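Local coordinates for protein endoglucanase (PDB 6VC5) that is a family 8 glycosyl hydrolase that probably hydrolyses internal beta-1,4-glucosidic linkages in cellulose, lichenin and cereal beta-D-glucans, at residues Thr25-Gly29 / Glu30-Glu34; Gly143-Lys147 / Asp148-Leu152; His234-Thr237 / Pro238-Ala242; Val279-Cys282 / Thr283-Ser287; His296-Asp299 / Tyr300-Ala304. One frame throughout, in Å; residues are numbered along the deposited sequence. Where two conformers were deposited one is given.

Interaction 1 of 5, residues Thr25-Gly29 / Glu30-Glu34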
loop_
_atom_site.group_PDB
_atom_site.type_symbol
_atom_site.label_atom_id
_atom_site.label_comp_id
_atom_site.label_asym_id
_atom_site.label_seq_id
_atom_site.Cartn_x
_atom_site.Cartn_y
_atom_site.Cartn_z
ATOM N N THR A 25 15.589 -8.488 -6.557
ATOM C CA THR A 25 16.900 -9.092 -6.779
ATOM C C THR A 25 17.719 -9.174 -5.494
ATOM O O THR A 25 18.589 -10.046 -5.371
ATOM C CB THR A 25 17.651 -8.316 -7.861
ATOM O OG1 THR A 25 17.611 -6.916 -7.562
ATOM C CG2 THR A 25 17.003 -8.537 -9.215
ATOM N N GLY A 26 17.462 -8.286 -4.530
ATOM C CA GLY A 26 18.167 -8.304 -3.260
ATOM C C GLY A 26 17.560 -9.184 -2.192
ATOM O O GLY A 26 18.148 -9.355 -1.119
ATOM N N ASN A 27 16.378 -9.731 -2.457
ATOM C CA ASN A 27 15.710 -10.686 -1.589
ATOM C C ASN A 27 15.160 -11.772 -2.518
ATOM O O ASN A 27 13.959 -11.982 -2.673
ATOM C CB ASN A 27 14.654 -9.969 -0.744
ATOM C CG ASN A 27 13.727 -10.924 -0.014
ATOM O OD1 ASN A 27 12.515 -10.917 -0.227
ATOM N ND2 ASN A 27 14.300 -11.769 0.838
ATOM N N SER A 28 16.087 -12.468 -3.178
ATOM C CA SER A 28 15.786 -13.274 -4.355
ATOM C C SER A 28 15.014 -14.550 -4.046
ATOM O O SER A 28 14.595 -15.238 -4.986
ATOM C CB SER A 28 17.094 -13.648 -5.048
ATOM O OG SER A 28 17.967 -14.304 -4.135
ATOM N N GLY A 29 14.827 -14.894 -2.777
ATOM C CA GLY A 29 14.175 -16.150 -2.465
ATOM C C GLY A 29 12.741 -16.028 -1.994
ATOM O O GLY A 29 12.257 -16.909 -1.276
ATOM N N GLU A 30 12.060 -14.963 -2.373
ATOM C CA GLU A 30 10.658 -14.800 -2.016
ATOM C C GLU A 30 9.852 -13.961 -2.993
ATOM O O GLU A 30 10.360 -13.135 -3.657
ATOM C CB GLU A 30 10.430 -14.285 -0.587
ATOM C CG GLU A 30 11.108 -13.043 -0.159
ATOM C CD GLU A 30 11.318 -12.986 1.388
ATOM O OE1 GLU A 30 10.537 -12.361 2.100
ATOM O OE2 GLU A 30 12.281 -13.569 1.923
ATOM N N SER A 31 8.572 -14.238 -3.019
ATOM C CA SER A 31 7.596 -13.374 -3.669
ATOM C C SER A 31 6.489 -13.121 -2.662
ATOM O O SER A 31 6.200 -13.970 -1.817
ATOM C CB SER A 31 7.000 -14.007 -4.928
ATOM O OG SER A 31 7.923 -13.972 -6.014
ATOM N N HIS A 32 5.887 -11.937 -2.725
ATOM C CA HIS A 32 4.917 -11.475 -1.731
ATOM C C HIS A 32 3.609 -11.126 -2.410
ATOM O O HIS A 32 3.602 -10.798 -3.573
ATOM C CB HIS A 32 5.423 -10.215 -1.011
ATOM C CG HIS A 32 6.644 -10.435 -0.186
ATOM N ND1 HIS A 32 7.792 -9.705 -0.360
ATOM C CD2 HIS A 32 6.900 -11.299 0.822
ATOM C CE1 HIS A 32 8.707 -10.115 0.502
ATOM N NE2 HIS A 32 8.192 -11.084 1.228
ATOM N N SER A 33 2.510 -11.174 -1.675
ATOM C CA SER A 33 1.248 -10.721 -2.262
ATOM C C SER A 33 1.315 -9.245 -2.642
ATOM O O SER A 33 0.748 -8.838 -3.657
ATOM C CB SER A 33 0.054 -11.010 -1.335
ATOM O OG SER A 33 0.144 -10.283 -0.115
ATOM N N GLU A 34 2.025 -8.430 -1.856
ATOM C CA GLU A 34 2.165 -7.021 -2.197
ATOM C C GLU A 34 2.934 -6.860 -3.505
ATOM O O GLU A 34 2.574 -6.035 -4.350
ATOM C CB GLU A 34 2.876 -6.293 -1.052
ATOM C CG GLU A 34 3.138 -4.809 -1.278
ATOM C CD GLU A 34 3.905 -4.164 -0.122
ATOM O OE1 GLU A 34 4.272 -4.886 0.836
ATOM O OE2 GLU A 34 4.136 -2.933 -0.171
HETATM O O HOH W 1 11.427 -10.718 -3.587
#
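Asn27 and Glu30 meet across a tight turn, their side chains crossing at about a right angle. The polar bonds gather on the Glu30 carboxylate. Asn27 ND2 donates to Glu30 OE2 at 2.9 Å. The donor keeps OE2 in the plane of its own amide but comes from above the carboxylate plane, 69° out of it. Asn27 OD1 is modelled too close to the Glu30 side chain, so the exact pose of this amide is doubtful. The other carboxylate oxygen, OE1, has a partner further along the chain. His32 NE2 donates to Glu30 OE1 at 2.8 Å, on the anti lone pair of OE1. This bond is bent, and OE1 lies somewhat off the imidazole plane. Arg74 adds a long, weak ion pair to OE1.

Backbone groups are joined by water 1. It donates to Asn27 O at 3.0 Å and to Glu30 O at 2.6 Å, so it bridges the two ends of the turn.

Ring packing holds His32 from outside. Its imidazole lies against Trp73 with the two planes nearly parallel. CG of His32 is anti to the carbonyl carbon (chi1 -65°), and this swings the ring back toward Glu30.

The arrangement is a type I beta turn from Asn27 to Glu30. It leads into strand 30-32, which pairs antiparallel with strand 74-76, and then to His32 at the N-cap position of helix 33-46.

Interaction 2 of 5, residues Gly143-Lys147 / Asp148-Leu152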
loop_
_atom_site.group_PDB
_atom_site.type_symbol
_atom_site.label_atom_id
_atom_site.label_comp_id
_atom_site.label_asym_id
_atom_site.label_seq_id
_atom_site.Cartn_x
_atom_site.Cartn_y
_atom_site.Cartn_z
ATOM N N GLY A 143 -1.945 -11.924 14.523
ATOM C CA GLY A 143 -0.876 -11.153 15.134
ATOM C C GLY A 143 -1.150 -9.677 15.331
ATOM O O GLY A 143 -0.246 -8.954 15.769
ATOM N N PHE A 144 -2.367 -9.210 15.052
ATOM C CA PHE A 144 -2.700 -7.791 15.149
ATOM C C PHE A 144 -3.889 -7.490 16.046
ATOM O O PHE A 144 -4.153 -6.317 16.317
ATOM C CB PHE A 144 -2.977 -7.211 13.757
ATOM C CG PHE A 144 -1.859 -7.440 12.795
ATOM C CD1 PHE A 144 -0.703 -6.686 12.884
ATOM C CD2 PHE A 144 -1.951 -8.417 11.818
ATOM C CE1 PHE A 144 0.346 -6.878 11.999
ATOM C CE2 PHE A 144 -0.910 -8.617 10.929
ATOM C CZ PHE A 144 0.240 -7.844 11.025
ATOM N N LEU A 145 -4.614 -8.494 16.516
ATOM C CA LEU A 145 -5.812 -8.260 17.312
ATOM C C LEU A 145 -5.770 -9.159 18.535
ATOM O O LEU A 145 -5.669 -10.384 18.405
ATOM C CB LEU A 145 -7.073 -8.540 16.491
ATOM C CG LEU A 145 -8.425 -8.330 17.175
ATOM C CD1 LEU A 145 -8.611 -6.864 17.553
ATOM C CD2 LEU A 145 -9.543 -8.796 16.259
ATOM N N THR A 146 -5.841 -8.559 19.716
ATOM C CA THR A 146 -6.012 -9.298 20.956
ATOM C C THR A 146 -7.306 -8.839 21.617
ATOM O O THR A 146 -8.022 -7.984 21.096
ATOM C CB THR A 146 -4.822 -9.096 21.904
ATOM O OG1 THR A 146 -4.928 -7.822 22.556
ATOM C CG2 THR A 146 -3.495 -9.176 21.164
ATOM N N LYS A 147 -7.605 -9.406 22.783
ATOM C CA LYS A 147 -8.774 -8.944 23.519
ATOM C C LYS A 147 -8.595 -7.534 24.063
ATOM O O LYS A 147 -9.591 -6.892 24.414
ATOM C CB LYS A 147 -9.111 -9.906 24.663
ATOM C CG LYS A 147 -8.042 -9.998 25.739
ATOM C CD LYS A 147 -8.494 -10.916 26.876
ATOM C CE LYS A 147 -7.631 -10.744 28.117
ATOM N NZ LYS A 147 -7.762 -9.379 28.714
ATOM N N ASP A 148 -7.357 -7.035 24.124
ATOM C CA ASP A 148 -7.061 -5.740 24.730
ATOM C C ASP A 148 -6.710 -4.641 23.738
ATOM O O ASP A 148 -6.944 -3.468 24.037
ATOM C CB ASP A 148 -5.896 -5.867 25.719
ATOM C CG ASP A 148 -6.194 -6.835 26.858
ATOM O OD1 ASP A 148 -5.266 -7.552 27.295
ATOM O OD2 ASP A 148 -7.356 -6.887 27.313
ATOM N N THR A 149 -6.096 -4.969 22.604
ATOM C CA THR A 149 -5.642 -3.934 21.675
ATOM C C THR A 149 -5.802 -4.412 20.242
ATOM O O THR A 149 -5.815 -5.616 19.946
ATOM C CB THR A 149 -4.163 -3.534 21.858
ATOM O OG1 THR A 149 -3.311 -4.579 21.372
ATOM C CG2 THR A 149 -3.811 -3.250 23.305
ATOM N N VAL A 150 -5.903 -3.449 19.342
ATOM C CA VAL A 150 -5.807 -3.710 17.915
ATOM C C VAL A 150 -4.615 -2.932 17.380
ATOM O O VAL A 150 -4.378 -1.789 17.788
ATOM C CB VAL A 150 -7.107 -3.378 17.151
ATOM C CG1 VAL A 150 -7.402 -1.880 17.174
ATOM C CG2 VAL A 150 -7.024 -3.896 15.729
ATOM N N THR A 151 -3.833 -3.569 16.503
ATOM C CA THR A 151 -2.748 -2.909 15.790
ATOM C C THR A 151 -3.195 -2.625 14.365
ATOM O O THR A 151 -3.676 -3.526 13.668
ATOM C CB THR A 151 -1.511 -3.805 15.754
ATOM O OG1 THR A 151 -1.084 -4.081 17.097
ATOM C CG2 THR A 151 -0.369 -3.128 14.952
ATOM N N LEU A 152 -3.046 -1.380 13.927
ATOM C CA LEU A 152 -3.382 -1.015 12.565
ATOM C C LEU A 152 -2.137 -0.524 11.847
ATOM O O LEU A 152 -1.244 0.081 12.453
ATOM C CB LEU A 152 -4.448 0.104 12.538
ATOM C CG LEU A 152 -5.741 -0.140 13.307
ATOM C CD1 LEU A 152 -6.665 1.078 13.177
ATOM C CD2 LEU A 152 -6.430 -1.399 12.799
HETATM O O HOH W 2 0.420 -6.412 16.862
HETATM O O HOH W 3 -2.796 -5.950 18.985
HETATM O O HOH W 4 -2.792 -6.631 23.222
#
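Thr146 OG1 takes two backbone N-H groups from across the turn. Asp148 N donates to it at 3.0 Å and Thr149 N at 3.1 Å. Chi1 of 78° sets this hydroxyl between the backbone N and carbonyl carbon of Thr146, facing both donors. Lys147 and Asp148 lie side by side and point the same way. Lys147 NZ reaches Asp148 OD2 at 2.9 Å, a salt bridge on the syn side of the carboxylate. OD2 also takes a hydrogen bond from His205 NE2. An alanine in place of Asp148 would probably leave both the Lys147 ammonium and the His205 imidazole without this shared acceptor.

Further along, Leu145 CD1 rests on Val150 CB at 3.8 Å. Thr151 CG2 comes to the edge of the Phe144 ring.

Backbone bonds set these pairs. Thr146 N donates to Thr149 O, and Thr151 N to Phe144 O at 2.8 Å. Water 4 links Thr146 OG1 and Thr149 OG1, while water 2 links Gly143 O and Thr151 OG1. Strand 200-203 lies beyond, pairing with Val150 and Leu152.

This is a hairpin-like turn leading into strand 149-152. It has a single bridge, with Leu145 and Val150 as a non-hydrogen-bonded pair, and an ST turn from Thr146 at its tip.

Interaction 3 of 5, residues His234-Thr237 / Pro238-Ala242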
loop_
_atom_site.group_PDB
_atom_site.type_symbol
_atom_site.label_atom_id
_atom_site.label_comp_id
_atom_site.label_asym_id
_atom_site.label_seq_id
_atom_site.Cartn_x
_atom_site.Cartn_y
_atom_site.Cartn_z
ATOM N N HIS A 234 -7.662 12.159 -3.204
ATOM C CA HIS A 234 -8.236 13.494 -2.975
ATOM C C HIS A 234 -8.825 13.630 -1.572
ATOM O O HIS A 234 -9.831 14.313 -1.359
ATOM C CB HIS A 234 -9.243 13.874 -4.065
ATOM C CG HIS A 234 -8.726 13.669 -5.454
ATOM N ND1 HIS A 234 -7.703 14.424 -5.986
ATOM C CD2 HIS A 234 -9.078 12.782 -6.414
ATOM C CE1 HIS A 234 -7.455 14.020 -7.219
ATOM N NE2 HIS A 234 -8.276 13.024 -7.504
ATOM N N MET A 235 -8.174 12.986 -0.604
ATOM C CA MET A 235 -8.609 12.995 0.785
ATOM C C MET A 235 -7.641 13.722 1.704
ATOM O O MET A 235 -7.870 13.740 2.920
ATOM C CB MET A 235 -8.789 11.562 1.315
ATOM C CG MET A 235 -9.914 10.746 0.672
ATOM S SD MET A 235 -9.845 8.985 1.180
ATOM C CE MET A 235 -11.131 8.287 0.156
ATOM N N LEU A 236 -6.566 14.312 1.176
ATOM C CA LEU A 236 -5.588 15.010 2.009
ATOM C C LEU A 236 -6.129 16.395 2.363
ATOM O O LEU A 236 -6.285 17.252 1.485
ATOM C CB LEU A 236 -4.251 15.103 1.278
ATOM C CG LEU A 236 -3.029 15.469 2.122
ATOM C CD1 LEU A 236 -2.763 14.389 3.159
ATOM C CD2 LEU A 236 -1.813 15.668 1.231
ATOM N N THR A 237 -6.426 16.613 3.649
ATOM C CA THR A 237 -6.991 17.877 4.095
ATOM C C THR A 237 -5.932 18.974 4.054
ATOM O O THR A 237 -4.733 18.691 4.048
ATOM C CB THR A 237 -7.493 17.750 5.530
ATOM O OG1 THR A 237 -6.399 17.410 6.394
ATOM C CG2 THR A 237 -8.590 16.693 5.636
ATOM N N PRO A 238 -6.359 20.240 4.019
ATOM C CA PRO A 238 -5.391 21.346 4.152
ATOM C C PRO A 238 -4.496 21.241 5.377
ATOM O O PRO A 238 -3.278 21.444 5.265
ATOM C CB PRO A 238 -6.298 22.585 4.194
ATOM C CG PRO A 238 -7.514 22.179 3.437
ATOM C CD PRO A 238 -7.723 20.724 3.725
ATOM N N GLU A 239 -5.065 20.920 6.545
ATOM C CA GLU A 239 -4.276 20.747 7.761
ATOM C C GLU A 239 -3.150 19.743 7.553
ATOM O O GLU A 239 -1.986 20.022 7.862
ATOM C CB GLU A 239 -5.190 20.278 8.896
ATOM C CG GLU A 239 -4.482 20.066 10.228
ATOM C CD GLU A 239 -5.434 19.645 11.333
ATOM O OE1 GLU A 239 -6.540 19.148 11.015
ATOM O OE2 GLU A 239 -5.074 19.814 12.520
ATOM N N LEU A 240 -3.482 18.565 7.019
ATOM C CA LEU A 240 -2.483 17.509 6.877
ATOM C C LEU A 240 -1.460 17.841 5.798
ATOM O O LEU A 240 -0.274 17.538 5.954
ATOM C CB LEU A 240 -3.159 16.175 6.570
ATOM C CG LEU A 240 -3.328 15.201 7.736
ATOM C CD1 LEU A 240 -4.518 15.601 8.597
ATOM C CD2 LEU A 240 -3.488 13.781 7.208
ATOM N N LEU A 241 -1.899 18.428 4.686
ATOM C CA LEU A 241 -0.955 18.826 3.649
ATOM C C LEU A 241 0.057 19.830 4.192
ATOM O O LEU A 241 1.251 19.750 3.877
ATOM C CB LEU A 241 -1.695 19.389 2.433
ATOM C CG LEU A 241 -0.816 20.029 1.353
ATOM C CD1 LEU A 241 0.159 19.025 0.780
ATOM C CD2 LEU A 241 -1.654 20.632 0.241
ATOM N N ALA A 242 -0.396 20.768 5.026
ATOM C CA ALA A 242 0.519 21.753 5.591
ATOM C C ALA A 242 1.527 21.096 6.522
ATOM O O ALA A 242 2.711 21.458 6.516
ATOM C CB ALA A 242 -0.272 22.840 6.320
#
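Leu236 spreads its two methyl branches over the first turn of helix 238-251. CD1 lies against Leu240 CB at 3.9 Å, with the two side chains at a slant to each other. CD2 lies against Leu241 CB, also at 3.9 Å, and here the side chains cross at about a right angle. The branch point CG stands trans to the backbone N (chi1 -165°), which carries both methyls forward to the helix. Leu230 of helix 225-232 packs on Leu236 and Leu240 from outside. A glycine at Leu236 would remove both methyl contacts and would probably leave a gap between Leu230 and the start of the helix.

Thr237 turns its hydroxyl to the helix backbone. Chi1 of 61° sets OG1 between the backbone N and the carbonyl carbon, where it accepts from Leu240 N at 3.2 Å. The Leu240 side chain slants past it, with CD1 only 3.4 Å from OG1. Thr237 O accepts from Leu241 N at 2.9 Å, a nearly straight bond. Pro238 follows as the first residue of the helix.

Thr237 is thus the N-cap. Leu236 before it and Leu241 in the helix form a hydrophobic staple. The chemistry is split in two. The Thr237 hydroxyl stands in as acceptor for a first-turn N-H, while Thr237 O begins the regular helical ladder. The leucines add apolar contact beside these bonds.

Interaction 4 of 5, residues Val279-Cys282 / Thr283-Ser287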
loop_
_atom_site.group_PDB
_atom_site.type_symbol
_atom_site.label_atom_id
_atom_site.label_comp_id
_atom_site.label_asym_id
_atom_site.label_seq_id
_atom_site.Cartn_x
_atom_site.Cartn_y
_atom_site.Cartn_z
ATOM N N VAL A 279 7.173 10.662 -3.339
ATOM C CA VAL A 279 6.017 10.952 -2.488
ATOM C C VAL A 279 5.998 12.418 -2.057
ATOM O O VAL A 279 4.955 13.082 -2.114
ATOM C CB VAL A 279 6.012 10.006 -1.275
ATOM C CG1 VAL A 279 4.883 10.395 -0.328
ATOM C CG2 VAL A 279 5.837 8.551 -1.732
ATOM N N ALA A 280 7.135 12.938 -1.589
ATOM C CA ALA A 280 7.201 14.321 -1.117
ATOM C C ALA A 280 6.861 15.310 -2.218
ATOM O O ALA A 280 6.182 16.306 -1.973
ATOM C CB ALA A 280 8.597 14.624 -0.576
ATOM N N SER A 281 7.286 15.022 -3.446
ATOM C CA SER A 281 6.993 15.902 -4.563
ATOM C C SER A 281 5.493 15.964 -4.847
ATOM O O SER A 281 5.016 16.953 -5.411
ATOM C CB SER A 281 7.779 15.415 -5.793
ATOM O OG SER A 281 9.184 15.432 -5.537
ATOM N N CYS A 282 4.733 14.930 -4.462
ATOM C CA CYS A 282 3.298 14.934 -4.697
ATOM C C CYS A 282 2.538 15.578 -3.536
ATOM O O CYS A 282 1.323 15.804 -3.640
ATOM C CB CYS A 282 2.831 13.498 -4.873
ATOM S SG CYS A 282 3.433 12.654 -6.380
ATOM N N THR A 283 3.214 15.857 -2.412
ATOM C CA THR A 283 2.553 16.252 -1.169
ATOM C C THR A 283 3.268 17.418 -0.486
ATOM O O THR A 283 3.419 17.445 0.739
ATOM C CB THR A 283 2.408 15.067 -0.214
ATOM O OG1 THR A 283 3.694 14.499 0.050
ATOM C CG2 THR A 283 1.492 13.989 -0.800
ATOM N N GLY A 284 3.712 18.406 -1.259
ATOM C CA GLY A 284 4.109 19.690 -0.702
ATOM C C GLY A 284 5.584 20.033 -0.729
ATOM O O GLY A 284 5.947 21.136 -0.295
ATOM N N LEU A 285 6.440 19.177 -1.251
ATOM C CA LEU A 285 7.842 19.538 -1.256
ATOM C C LEU A 285 8.128 20.547 -2.348
ATOM O O LEU A 285 7.626 20.425 -3.440
ATOM C CB LEU A 285 8.734 18.315 -1.396
ATOM C CG LEU A 285 10.215 18.656 -1.569
ATOM C CD1 LEU A 285 10.799 19.248 -0.307
ATOM C CD2 LEU A 285 11.012 17.436 -1.991
ATOM N N ALA A 286 8.957 21.530 -2.014
ATOM C CA ALA A 286 9.346 22.607 -2.918
ATOM C C ALA A 286 10.715 22.289 -3.498
ATOM O O ALA A 286 11.664 22.097 -2.762
ATOM C CB ALA A 286 9.416 23.902 -2.138
ATOM N N SER A 287 10.846 22.240 -4.815
ATOM C CA SER A 287 9.746 22.327 -5.756
ATOM C C SER A 287 9.650 20.965 -6.410
ATOM O O SER A 287 10.657 20.388 -6.802
ATOM C CB SER A 287 10.020 23.405 -6.811
ATOM O OG SER A 287 11.172 23.121 -7.596
HETATM O O HOH W 5 3.363 18.866 -3.996
#
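Ala280 and Leu285 form the tight part of this contact. Ala280 CB meets Leu285 CB at 3.8 Å, and Leu285 CD2 touches the same methyl. CG of Leu285 is trans to the backbone N (chi1 173°), which lets CD2 reach that methyl. Trp248 of helix 238-251 packs on both residues.

Thr283 closes the other flank. Its OG1 donates to Val279 O at 2.9 Å, coming from above the carbonyl plane. Cys282 N reaches the same oxygen from the opposite face. Ala280 O is gripped in the same way. Thr283 N at 3.0 Å and Leu285 N at 3.0 Å approach it from opposite faces of its plane, and neither lies in that plane. Pro227 and Ser231 of helix 225-232 cover the Thr283 side chain.

Here the chain leaves helix 274-282. The bond from Leu285 N to Ala280 O and the positive phi of Gly284 (110°) recall a Schellman motif. The pattern is incomplete, because Gly284 N does not bond directly to Ser281 O.

Water takes that place on the looser side. Water 5 donates to Ser281 O at 2.9 Å and accepts from Gly284 N at 2.8 Å. A side chain at Gly284 would be jammed against Thr283 O. Past Leu285 the chain runs out along the surface. Ala286 is exposed, and a cis peptide joins it to Ser287. Asn249 still bonds Gly284 O and Ala286 N through its side-chain amide.

Interaction 5 of 5, residues His296-Asp299 / Tyr300-Ala304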
loop_
_atom_site.group_PDB
_atom_site.type_symbol
_atom_site.label_atom_id
_atom_site.label_comp_id
_atom_site.label_asym_id
_atom_site.label_seq_id
_atom_site.Cartn_x
_atom_site.Cartn_y
_atom_site.Cartn_z
ATOM N N HIS A 296 17.465 4.845 -12.196
ATOM C CA HIS A 296 18.333 5.254 -11.094
ATOM C C HIS A 296 17.915 4.659 -9.754
ATOM O O HIS A 296 18.513 5.003 -8.723
ATOM C CB HIS A 296 18.372 6.780 -10.972
ATOM C CG HIS A 296 18.832 7.481 -12.211
ATOM N ND1 HIS A 296 18.265 8.653 -12.658
ATOM C CD2 HIS A 296 19.793 7.159 -13.111
ATOM C CE1 HIS A 296 18.866 9.032 -13.773
ATOM N NE2 HIS A 296 19.794 8.142 -14.070
ATOM N N ALA A 297 16.898 3.799 -9.731
ATOM C CA ALA A 297 16.398 3.277 -8.469
ATOM C C ALA A 297 17.480 2.452 -7.779
ATOM O O ALA A 297 18.075 1.564 -8.408
ATOM C CB ALA A 297 15.155 2.414 -8.704
ATOM N N PRO A 298 17.773 2.714 -6.503
ATOM C CA PRO A 298 18.813 1.941 -5.808
ATOM C C PRO A 298 18.386 0.541 -5.425
ATOM O O PRO A 298 19.261 -0.305 -5.177
ATOM C CB PRO A 298 19.075 2.766 -4.541
ATOM C CG PRO A 298 17.752 3.445 -4.280
ATOM C CD PRO A 298 17.178 3.756 -5.643
ATOM N N ASP A 299 17.086 0.274 -5.338
ATOM C CA ASP A 299 16.603 -1.035 -4.928
ATOM C C ASP A 299 15.140 -1.196 -5.315
ATOM O O ASP A 299 14.479 -0.256 -5.767
ATOM C CB ASP A 299 16.829 -1.300 -3.425
ATOM C CG ASP A 299 16.109 -0.299 -2.509
ATOM O OD1 ASP A 299 15.190 0.417 -2.952
ATOM O OD2 ASP A 299 16.463 -0.242 -1.307
ATOM N N TYR A 300 14.646 -2.414 -5.108
ATOM C CA TYR A 300 13.265 -2.747 -5.434
ATOM C C TYR A 300 12.269 -1.883 -4.659
ATOM O O TYR A 300 11.272 -1.418 -5.225
ATOM C CB TYR A 300 13.041 -4.224 -5.125
ATOM C CG TYR A 300 11.607 -4.640 -5.130
ATOM C CD1 TYR A 300 10.993 -5.022 -6.310
ATOM C CD2 TYR A 300 10.859 -4.642 -3.963
ATOM C CE1 TYR A 300 9.669 -5.399 -6.326
ATOM C CE2 TYR A 300 9.530 -5.016 -3.972
ATOM C CZ TYR A 300 8.943 -5.398 -5.162
ATOM O OH TYR A 300 7.619 -5.777 -5.185
ATOM N N TYR A 301 12.494 -1.691 -3.359
ATOM C CA TYR A 301 11.548 -0.906 -2.570
ATOM C C TYR A 301 11.347 0.472 -3.187
ATOM O O TYR A 301 10.214 0.943 -3.352
ATOM C CB TYR A 301 12.065 -0.757 -1.133
ATOM C CG TYR A 301 11.212 0.196 -0.339
ATOM C CD1 TYR A 301 10.081 -0.249 0.329
ATOM C CD2 TYR A 301 11.515 1.551 -0.293
ATOM C CE1 TYR A 301 9.273 0.632 1.034
ATOM C CE2 TYR A 301 10.724 2.429 0.398
ATOM C CZ TYR A 301 9.607 1.962 1.064
ATOM O OH TYR A 301 8.827 2.849 1.747
ATOM N N SER A 302 12.448 1.140 -3.513
ATOM C CA SER A 302 12.364 2.493 -4.047
ATOM C C SER A 302 11.694 2.496 -5.417
ATOM O O SER A 302 10.893 3.392 -5.728
ATOM C CB SER A 302 13.773 3.080 -4.146
ATOM O OG SER A 302 13.722 4.447 -4.501
ATOM N N ALA A 303 12.003 1.499 -6.250
ATOM C CA ALA A 303 11.415 1.429 -7.583
ATOM C C ALA A 303 9.893 1.283 -7.519
ATOM O O ALA A 303 9.162 1.958 -8.250
ATOM C CB ALA A 303 12.033 0.271 -8.367
ATOM N N ALA A 304 9.396 0.408 -6.642
ATOM C CA ALA A 304 7.956 0.227 -6.527
ATOM C C ALA A 304 7.270 1.488 -6.009
ATOM O O ALA A 304 6.205 1.870 -6.512
ATOM C CB ALA A 304 7.642 -0.985 -5.645
#
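Ala297 lays its methyl on that of Ala303, with CB to CB at 3.8 Å. The contact joins residues 296-299 to the first turn of helix 300-313, whose N-cap is Asp299. The Pro298 ring sits beside Ser302. Its CD comes within 3.7 Å of Ser302 OG, and its CG touches Ser302 CB. The hydroxyl itself bonds elsewhere, to Gly275 N at the start of helix 274-282. Pro274 covers the same corner.

Tyr300 and Tyr301 carry their rings out from the helix to other parts of the fold. Tyr300 meets Tyr15 edge-to-face. Tyr301 meets Tyr221 edge-to-face, and its OH bonds Tyr221 O. Ala303 also touches Tyr15, so the small residue and the ring share helix 4-15 as a neighbour. This packing of helices is consistent with the (alpha/alpha)6 barrel of family 8 glycosyl hydrolases.

Asp299 holds the helix end with two oxygens. Its backbone O accepts from Ala303 N at 3.1 Å, in the carbonyl plane. Its side chain curls over the first turn, with CG between the backbone N and the carbonyl carbon (chi1 61°). This brings OD1 to the backbone of Ser302. The negative carboxylate would be expected to suit the positive end of the helix dipole. Ser302 N donates to Asp299 OD1 at 2.9 Å, meeting it nearly along the C-O bond direction.

Interactions 3 and 4 touch. Leu241 CD1 packs on Thr283 O at 3.6 Å, and Leu236 CD2 lies 4.2 Å from Thr283 CG2. The start of helix 238-251 and the residue before its cap therefore pack on the loop that follows helix 274-282. Interactions 4 and 5 lie on successive helices, with nearest atoms about 7 Å apart. Interactions 1 and 5 come within about 5 Å without touching. Tyr38 links them, since it bonds Glu34 and packs on Tyr300 and Ala304. Interaction 2 stands apart. Its centre is about 27 Å from that of interaction 1 and about 32 Å from that of interaction 5. A glycerol, probably from crystallisation, lies about 4 Å from the Thr151 side chain.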